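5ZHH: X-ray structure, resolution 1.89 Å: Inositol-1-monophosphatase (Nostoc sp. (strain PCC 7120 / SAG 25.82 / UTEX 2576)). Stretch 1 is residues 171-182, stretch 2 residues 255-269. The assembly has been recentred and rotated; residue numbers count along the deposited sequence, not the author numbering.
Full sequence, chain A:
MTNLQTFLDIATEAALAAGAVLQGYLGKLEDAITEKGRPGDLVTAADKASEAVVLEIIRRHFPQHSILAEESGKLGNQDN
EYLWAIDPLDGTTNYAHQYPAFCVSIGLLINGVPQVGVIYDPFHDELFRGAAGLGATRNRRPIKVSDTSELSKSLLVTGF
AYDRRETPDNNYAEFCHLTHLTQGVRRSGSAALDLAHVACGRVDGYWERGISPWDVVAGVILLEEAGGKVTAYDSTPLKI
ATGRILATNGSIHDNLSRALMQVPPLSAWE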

ATOM      1  N   ASN A 171     -32.324  -3.924 -19.401  1.00 28.05           N
ATOM      2  CA  ASN A 171     -31.239  -4.882 -19.186  1.00 26.58           C
ATOM      3  C   ASN A 171     -31.563  -5.862 -18.059  1.00 27.91           C
ATOM      4  O   ASN A 171     -30.719  -6.711 -17.753  1.00 30.39           O
ATOM      5  CB  ASN A 171     -29.885  -4.206 -18.880  1.00 24.14           C
ATOM      6  CG  ASN A 171     -28.694  -5.106 -19.161  1.00 25.65           C
ATOM      7  OD1 ASN A 171     -28.657  -5.814 -20.167  1.00 27.88           O
ATOM      8  ND2 ASN A 171     -27.724  -5.101 -18.259  1.00 25.78           N
ATOM      9  N   TYR A 172     -32.743  -5.788 -17.431  1.00 28.24           N
ATOM     10  CA  TYR A 172     -33.059  -6.733 -16.359  1.00 26.84           C
ATOM     11  C   TYR A 172     -33.206  -8.150 -16.892  1.00 29.23           C
ATOM     12  O   TYR A 172     -32.733  -9.109 -16.264  1.00 27.62           O
ATOM     13  CB  TYR A 172     -34.346  -6.337 -15.638  1.00 28.06           C
ATOM     14  CG  TYR A 172     -34.291  -5.031 -14.900  1.00 29.36           C
ATOM     15  CD1 TYR A 172     -33.080  -4.394 -14.653  1.00 29.14           C
ATOM     16  CD2 TYR A 172     -35.453  -4.439 -14.431  1.00 31.78           C
ATOM     17  CE1 TYR A 172     -33.032  -3.196 -13.979  1.00 29.78           C
ATOM     18  CE2 TYR A 172     -35.415  -3.245 -13.749  1.00 31.58           C
ATOM     19  CZ  TYR A 172     -34.198  -2.627 -13.525  1.00 32.50           C
ATOM     20  OH  TYR A 172     -34.139  -1.436 -12.848  1.00 31.48           O
ATOM     21  N   ALA A 173     -33.893  -8.306 -18.027  1.00 28.73           N
ATOM     22  CA  ALA A 173     -34.070  -9.633 -18.609  1.00 26.80           C
ATOM     23  C   ALA A 173     -32.727 -10.277 -18.921  1.00 26.45           C
ATOM     24  O   ALA A 173     -32.526 -11.469 -18.653  1.00 30.13           O
ATOM     25  CB  ALA A 173     -34.932  -9.550 -19.871  1.00 26.77           C
ATOM     26  N   GLU A 174     -31.794  -9.501 -19.488  1.00 24.92           N
ATOM     27  CA  GLU A 174     -30.446 -10.006 -19.737  1.00 25.85           C
ATOM     28  C   GLU A 174     -29.759 -10.425 -18.441  1.00 29.04           C
ATOM     29  O   GLU A 174     -29.126 -11.489 -18.378  1.00 26.20           O
ATOM     30  CB  GLU A 174     -29.607  -8.944 -20.459  1.00 26.95           C
ATOM     31  CG  GLU A 174     -29.924  -8.740 -21.942  1.00 27.51           C
ATOM     32  CD  GLU A 174     -31.165  -7.881 -22.217  1.00 31.35           C
ATOM     33  OE1 GLU A 174     -31.834  -7.437 -21.258  1.00 30.36           O
ATOM     34  OE2 GLU A 174     -31.466  -7.655 -23.413  1.00 29.19           O
ATOM     35  N   PHE A 175     -29.865  -9.595 -17.397  1.00 28.39           N
ATOM     36  CA  PHE A 175     -29.221  -9.913 -16.124  1.00 25.85           C
ATOM     37  C   PHE A 175     -29.750 -11.225 -15.556  1.00 26.25           C
ATOM     38  O   PHE A 175     -28.976 -12.076 -15.103  1.00 27.90           O
ATOM     39  CB  PHE A 175     -29.437  -8.774 -15.127  1.00 24.56           C
ATOM     40  CG  PHE A 175     -28.889  -9.058 -13.760  1.00 25.16           C
ATOM     41  CD1 PHE A 175     -27.556  -8.792 -13.465  1.00 24.54           C
ATOM     42  CD2 PHE A 175     -29.705  -9.583 -12.763  1.00 24.98           C
ATOM     43  CE1 PHE A 175     -27.044  -9.047 -12.207  1.00 25.38           C
ATOM     44  CE2 PHE A 175     -29.195  -9.842 -11.499  1.00 25.18           C
ATOM     45  CZ  PHE A 175     -27.859  -9.578 -11.226  1.00 24.71           C
ATOM     46  N   CYS A 176     -31.074 -11.414 -15.583  1.00 24.95           N
ATOM     47  CA  CYS A 176     -31.639 -12.655 -15.067  1.00 25.10           C
ATOM     48  C   CYS A 176     -31.219 -13.845 -15.920  1.00 27.55           C
ATOM     49  O   CYS A 176     -30.833 -14.890 -15.385  1.00 30.58           O
ATOM     50  CB  CYS A 176     -33.164 -12.552 -15.003  1.00 30.30           C
ATOM     51  SG  CYS A 176     -33.766 -11.250 -13.913  1.00 29.34           S
ATOM     52  N   HIS A 177     -31.270 -13.695 -17.247  1.00 27.50           N
ATOM     53  CA  HIS A 177     -30.895 -14.779 -18.153  1.00 28.92           C
ATOM     54  C   HIS A 177     -29.444 -15.206 -17.932  1.00 29.67           C
ATOM     55  O   HIS A 177     -29.148 -16.399 -17.785  1.00 29.68           O
ATOM     56  CB  HIS A 177     -31.131 -14.319 -19.599  1.00 29.64           C
ATOM     57  CG  HIS A 177     -30.942 -15.387 -20.634  1.00 34.86           C
ATOM     58  ND1 HIS A 177     -31.438 -16.666 -20.495  1.00 36.77           N
ATOM     59  CD2 HIS A 177     -30.349 -15.346 -21.851  1.00 34.74           C
ATOM     60  CE1 HIS A 177     -31.138 -17.373 -21.569  1.00 35.75           C
ATOM     61  NE2 HIS A 177     -30.477 -16.595 -22.409  1.00 35.96           N
ATOM     62  N   LEU A 178     -28.521 -14.245 -17.884  1.00 27.38           N
ATOM     63  CA  LEU A 178     -27.122 -14.632 -17.721  1.00 24.81           C
ATOM     64  C   LEU A 178     -26.811 -15.095 -16.301  1.00 26.56           C
ATOM     65  O   LEU A 178     -25.917 -15.931 -16.112  1.00 27.94           O
ATOM     66  CB  LEU A 178     -26.195 -13.489 -18.129  1.00 24.54           C
ATOM     67  CG  LEU A 178     -25.795 -13.484 -19.610  1.00 29.17           C
ATOM     68  CD1 LEU A 178     -25.311 -14.873 -20.043  1.00 28.49           C
ATOM     69  CD2 LEU A 178     -26.929 -13.011 -20.504  1.00 33.10           C
ATOM     70  N   THR A 179     -27.531 -14.620 -15.311  1.00 27.83           N
ATOM     71  CA  THR A 179     -27.326 -15.075 -13.950  1.00 28.57           C
ATOM     72  C   THR A 179     -27.688 -16.551 -13.823  1.00 29.36           C
ATOM     73  O   THR A 179     -27.149 -17.243 -13.023  1.00 28.32           O
ATOM     74  CB  THR A 179     -28.042 -14.198 -12.913  1.00 28.87           C
ATOM     75  OG1 THR A 179     -27.559 -12.873 -12.985  1.00 26.01           O
ATOM     76  CG2 THR A 179     -27.842 -14.674 -11.547  1.00 29.72           C
ATOM     77  N   HIS A 180     -28.613 -17.000 -14.645  1.00 31.81           N
ATOM     78  CA  HIS A 180     -28.999 -18.392 -14.668  1.00 31.46           C
ATOM     79  C   HIS A 180     -28.008 -19.263 -15.415  1.00 31.30           C
ATOM     80  O   HIS A 180     -27.792 -20.346 -15.048  1.00 35.81           O
ATOM     81  CB  HIS A 180     -30.325 -18.544 -15.341  1.00 30.00           C
ATOM     82  CG  HIS A 180     -31.418 -18.921 -14.414  1.00 30.00           C
ATOM     83  ND1 HIS A 180     -32.401 -19.815 -14.746  1.00 30.00           N
ATOM     84  CD2 HIS A 180     -31.706 -18.489 -13.175  1.00 30.00           C
ATOM     85  CE1 HIS A 180     -33.235 -19.939 -13.742  1.00 30.00           C
ATOM     86  NE2 HIS A 180     -32.821 -19.157 -12.768  1.00 30.00           N
ATOM     87  N   LEU A 181     -27.419 -18.744 -16.471  1.00 28.24           N
ATOM     88  CA  LEU A 181     -26.492 -19.476 -17.293  1.00 30.85           C
ATOM     89  C   LEU A 181     -25.013 -19.444 -16.900  1.00 31.58           C
ATOM     90  O   LEU A 181     -24.237 -20.108 -17.494  1.00 31.24           O
ATOM     91  CB  LEU A 181     -26.565 -18.978 -18.697  1.00 30.00           C
ATOM     92  CG  LEU A 181     -27.887 -19.110 -19.374  1.00 30.00           C
ATOM     93  CD1 LEU A 181     -27.769 -18.438 -20.688  1.00 30.00           C
ATOM     94  CD2 LEU A 181     -28.106 -20.579 -19.556  1.00 30.00           C
ATOM     95  N   THR A 182     -24.623 -18.648 -15.938  1.00 27.58           N
ATOM     96  CA  THR A 182     -23.234 -18.592 -15.580  1.00 26.77           C
ATOM     97  C   THR A 182     -23.039 -18.807 -14.112  1.00 27.04           C
ATOM     98  O   THR A 182     -23.942 -19.103 -13.436  1.00 30.35           O
ATOM     99  CB  THR A 182     -22.637 -17.229 -15.906  1.00 27.26           C
ATOM    100  OG1 THR A 182     -23.179 -16.251 -15.037  1.00 26.26           O
ATOM    101  CG2 THR A 182     -22.867 -16.843 -17.329  1.00 26.72           C
ATOM    102  N   ASN A 255     -20.567 -17.451 -27.366  1.00 27.68           N
ATOM    103  CA  ASN A 255     -21.569 -18.023 -26.473  1.00 29.57           C
ATOM    104  C   ASN A 255     -22.372 -16.927 -25.788  1.00 28.17           C
ATOM    105  O   ASN A 255     -23.599 -17.013 -25.687  1.00 28.07           O
ATOM    106  CB  ASN A 255     -20.897 -18.910 -25.428  1.00 31.23           C
ATOM    107  CG  ASN A 255     -20.096 -20.049 -26.043  1.00 36.13           C
ATOM    108  OD1 ASN A 255     -18.944 -20.266 -25.672  1.00 41.30           O
ATOM    109  ND2 ASN A 255     -20.699 -20.782 -26.969  1.00 34.21           N
ATOM    110  N   LEU A 256     -21.694 -15.884 -25.313  1.00 27.30           N
ATOM    111  CA  LEU A 256     -22.404 -14.786 -24.667  1.00 25.53           C
ATOM    112  C   LEU A 256     -23.255 -14.020 -25.672  1.00 26.62           C
ATOM    113  O   LEU A 256     -24.381 -13.614 -25.361  1.00 28.68           O
ATOM    114  CB  LEU A 256     -21.402 -13.865 -23.966  1.00 23.31           C
ATOM    115  CG  LEU A 256     -21.945 -12.689 -23.153  1.00 24.60           C
ATOM    116  CD1 LEU A 256     -23.096 -13.115 -22.260  1.00 27.62           C
ATOM    117  CD2 LEU A 256     -20.811 -12.093 -22.315  1.00 25.60           C
ATOM    118  N   SER A 257     -22.741 -13.821 -26.888  1.00 27.18           N
ATOM    119  CA  SER A 257     -23.536 -13.147 -27.910  1.00 26.08           C
ATOM    120  C   SER A 257     -24.818 -13.926 -28.203  1.00 27.62           C
ATOM    121  O   SER A 257     -25.903 -13.338 -28.292  1.00 28.48           O
ATOM    122  CB  SER A 257     -22.697 -12.966 -29.178  1.00 26.42           C
ATOM    123  OG  SER A 257     -23.459 -12.382 -30.220  1.00 28.47           O
ATOM    124  N   ARG A 258     -24.717 -15.254 -28.322  1.00 28.98           N
ATOM    125  CA  ARG A 258     -25.902 -16.079 -28.548  1.00 30.22           C
ATOM    126  C   ARG A 258     -26.916 -15.910 -27.419  1.00 30.43           C
ATOM    127  O   ARG A 258     -28.116 -15.745 -27.665  1.00 29.44           O
ATOM    128  CB  ARG A 258     -25.512 -17.554 -28.696  1.00 30.54           C
ATOM    129  CG  ARG A 258     -26.751 -18.468 -28.764  1.00 34.33           C
ATOM    130  CD  ARG A 258     -26.416 -19.946 -28.940  1.00 35.88           C
ATOM    131  NE  ARG A 258     -25.963 -20.608 -27.718  1.00 41.43           N
ATOM    132  CZ  ARG A 258     -26.775 -21.185 -26.837  1.00 47.78           C
ATOM    133  NH1 ARG A 258     -28.090 -21.163 -27.017  1.00 44.82           N
ATOM    134  NH2 ARG A 258     -26.262 -21.771 -25.755  1.00 48.11           N
ATOM    135  N   ALA A 259     -26.447 -15.944 -26.168  1.00 32.14           N
ATOM    136  CA  ALA A 259     -27.352 -15.756 -25.037  1.00 30.13           C
ATOM    137  C   ALA A 259     -28.046 -14.400 -25.106  1.00 30.55           C
ATOM    138  O   ALA A 259     -29.250 -14.295 -24.838  1.00 32.12           O
ATOM    139  CB  ALA A 259     -26.592 -15.909 -23.722  1.00 29.72           C
ATOM    140  N   LEU A 260     -27.308 -13.358 -25.493  1.00 28.91           N
ATOM    141  CA  LEU A 260     -27.900 -12.028 -25.633  1.00 27.98           C
ATOM    142  C   LEU A 260     -28.920 -11.976 -26.772  1.00 25.94           C
ATOM    143  O   LEU A 260     -29.862 -11.174 -26.722  1.00 31.53           O
ATOM    144  CB  LEU A 260     -26.792 -10.987 -25.823  1.00 28.60           C
ATOM    145  CG  LEU A 260     -25.934 -10.782 -24.570  1.00 26.39           C
ATOM    146  CD1 LEU A 260     -24.723  -9.875 -24.838  1.00 25.79           C
ATOM    147  CD2 LEU A 260     -26.771 -10.233 -23.417  1.00 26.89           C
ATOM    148  N   MET A 261     -28.734 -12.786 -27.817  1.00 26.89           N
ATOM    149  CA  MET A 261     -29.688 -12.859 -28.921  1.00 30.32           C
ATOM    150  C   MET A 261     -30.914 -13.690 -28.590  1.00 32.44           C
ATOM    151  O   MET A 261     -31.845 -13.742 -29.403  1.00 34.60           O
ATOM    152  CB  MET A 261     -29.029 -13.450 -30.171  1.00 34.65           C
ATOM    153  CG  MET A 261     -27.901 -12.611 -30.766  1.00 38.53           C
ATOM    154  SD  MET A 261     -28.443 -10.963 -31.250  1.00 42.18           S
ATOM    155  CE  MET A 261     -28.053  -9.989 -29.790  1.00 37.28           C
ATOM    156  N   GLN A 262     -30.923 -14.366 -27.449  1.00 30.23           N
ATOM    157  CA  GLN A 262     -31.986 -15.300 -27.097  1.00 30.71           C
ATOM    158  C   GLN A 262     -32.494 -15.019 -25.695  1.00 33.98           C
ATOM    159  O   GLN A 262     -32.775 -15.936 -24.919  1.00 38.59           O
ATOM    160  CB  GLN A 262     -31.498 -16.742 -27.226  1.00 29.97           C
ATOM    161  CG  GLN A 262     -30.947 -17.085 -28.609  1.00 26.57           C
ATOM    162  CD  GLN A 262     -30.382 -18.486 -28.682  1.00 30.57           C
ATOM    163  OE1 GLN A 262     -29.991 -19.060 -27.668  1.00 32.03           O
ATOM    164  NE2 GLN A 262     -30.317 -19.040 -29.889  1.00 31.51           N
ATOM    165  N   VAL A 263     -32.617 -13.742 -25.348  1.00 30.37           N
ATOM    166  CA  VAL A 263     -33.016 -13.356 -23.999  1.00 29.65           C
ATOM    167  C   VAL A 263     -34.527 -13.500 -23.863  1.00 33.42           C
ATOM    168  O   VAL A 263     -35.279 -12.843 -24.596  1.00 34.98           O
ATOM    169  CB  VAL A 263     -32.567 -11.921 -23.677  1.00 30.10           C
ATOM    170  CG1 VAL A 263     -33.070 -11.505 -22.303  1.00 31.35           C
ATOM    171  CG2 VAL A 263     -31.048 -11.825 -23.744  1.00 30.31           C
ATOM    172  N   PRO A 264     -35.014 -14.313 -22.933  1.00 35.90           N
ATOM    173  CA  PRO A 264     -36.453 -14.366 -22.680  1.00 38.92           C
ATOM    174  C   PRO A 264     -36.902 -13.091 -21.995  1.00 38.66           C
ATOM    175  O   PRO A 264     -36.183 -12.563 -21.135  1.00 38.18           O
ATOM    176  CB  PRO A 264     -36.607 -15.579 -21.744  1.00 38.36           C
ATOM    177  CG  PRO A 264     -35.324 -16.334 -21.857  1.00 37.83           C
ATOM    178  CD  PRO A 264     -34.281 -15.276 -22.096  1.00 34.91           C
ATOM    179  N   PRO A 265     -38.080 -12.571 -22.326  1.00 38.63           N
ATOM    180  CA  PRO A 265     -38.555 -11.369 -21.638  1.00 39.56           C
ATOM    181  C   PRO A 265     -38.876 -11.699 -20.189  1.00 39.25           C
ATOM    182  O   PRO A 265     -39.056 -12.859 -19.814  1.00 39.36           O
ATOM    183  CB  PRO A 265     -39.811 -10.973 -22.424  1.00 41.06           C
ATOM    184  CG  PRO A 265     -40.277 -12.229 -23.054  1.00 40.28           C
ATOM    185  CD  PRO A 265     -39.083 -13.116 -23.259  1.00 40.24           C
ATOM    186  N   LEU A 266     -38.919 -10.653 -19.359  1.00 39.35           N
ATOM    187  CA  LEU A 266     -39.223 -10.867 -17.947  1.00 40.34           C
ATOM    188  C   LEU A 266     -40.594 -11.509 -17.774  1.00 44.63           C
ATOM    189  O   LEU A 266     -40.789 -12.346 -16.884  1.00 48.07           O
ATOM    190  CB  LEU A 266     -39.135  -9.549 -17.175  1.00 37.03           C
ATOM    191  CG  LEU A 266     -37.721  -9.023 -16.903  1.00 39.79           C
ATOM    192  CD1 LEU A 266     -37.758  -7.717 -16.116  1.00 41.51           C
ATOM    193  CD2 LEU A 266     -36.889 -10.070 -16.174  1.00 38.25           C
ATOM    194  N   SER A 267     -41.552 -11.137 -18.626  1.00 47.74           N
ATOM    195  CA  SER A 267     -42.903 -11.691 -18.553  1.00 49.98           C
ATOM    196  C   SER A 267     -42.933 -13.203 -18.735  1.00 52.46           C
ATOM    197  O   SER A 267     -43.908 -13.844 -18.325  1.00 53.23           O
ATOM    198  CB  SER A 267     -43.791 -11.034 -19.605  1.00 49.62           C
ATOM    199  OG  SER A 267     -43.319 -11.338 -20.905  1.00 49.77           O
ATOM    200  N   ALA A 268     -41.894 -13.791 -19.334  1.00 51.36           N
ATOM    201  CA  ALA A 268     -41.849 -15.238 -19.492  1.00 50.78           C
ATOM    202  C   ALA A 268     -41.407 -15.939 -18.216  1.00 51.29           C
ATOM    203  O   ALA A 268     -41.476 -17.170 -18.143  1.00 53.58           O
ATOM    204  CB  ALA A 268     -40.917 -15.620 -20.646  1.00 49.78           C
ATOM    205  N   TRP A 269     -40.959 -15.185 -17.219  1.00 47.42           N
ATOM    206  CA  TRP A 269     -40.617 -15.739 -15.917  1.00 48.16           C
ATOM    207  C   TRP A 269     -41.857 -15.834 -15.033  1.00 49.68           C
ATOM    208  O   TRP A 269     -41.833 -16.486 -13.989  1.00 51.87           O
ATOM    209  CB  TRP A 269     -39.546 -14.884 -15.232  1.00 45.71           C
ATOM    210  CG  TRP A 269     -38.210 -14.905 -15.922  1.00 42.36           C
ATOM    211  CD1 TRP A 269     -37.872 -14.246 -17.067  1.00 42.68           C
ATOM    212  CD2 TRP A 269     -37.031 -15.611 -15.501  1.00 40.32           C
ATOM    213  NE1 TRP A 269     -36.553 -14.497 -17.387  1.00 43.25           N
ATOM    214  CE2 TRP A 269     -36.018 -15.334 -16.443  1.00 40.86           C
ATOM    215  CE3 TRP A 269     -36.738 -16.451 -14.422  1.00 39.52           C
ATOM    216  CZ2 TRP A 269     -34.731 -15.867 -16.339  1.00 39.38           C
ATOM    217  CZ3 TRP A 269     -35.459 -16.980 -14.319  1.00 42.62           C
ATOM    218  CH2 TRP A 269     -34.471 -16.685 -15.274  1.00 40.64           C
TER
HETATM  219  O   HOH W   1     -34.701 -13.182 -18.987  1.00 34.53           O
HETATM  220  O   HOH W   2     -30.027  -8.477 -25.586  1.00 31.06           O
HETATM  221  O   HOH W   3     -29.760 -18.686 -24.761  1.00 37.40           O

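How does the helix of stretch 2 meet helix 172-181? The two run at 131°, with axes no closer than 10.3 Å, and small or branched apolar groups fill the gap. Leu256 CD1 lies 3.6 Å from Leu178 CD1. Ala259 points toward the other helix, and its methyl rests against two leucines: CB is 4.0 Å from Leu178 CD1 and 4.1 Å from Leu181 CD1. Leu260 CD2 packs 4.0 Å from Leu178 CD2.

What takes over where that helix gives way to loop? Val263 CG1 reaches Ala173 CB at 3.6 Å, a close fit that the small alanine permits. Pro264 lays CD over one face of the His177 ring, 3.6 Å from its centroid, a CH-pi contact.

How does the C-terminal end close the contact? Leu266 CD2 lies 4.0 Å from Cys176 SG, and its CD1 is 3.7 Å from Tyr172 CB. Trp269 directs its edge at the face of His180, ring planes at 77°.

With no direct hydrogen bond between the stretches, what serves their polar groups? Water does. One molecule donates to Ala173 O (2.8 Å) and Pro264 O (2.7 Å) and accepts from Trp269 NE1 (2.8 Å); another donates to Leu260 O (2.9 Å) and Glu174 OE2 (2.7 Å).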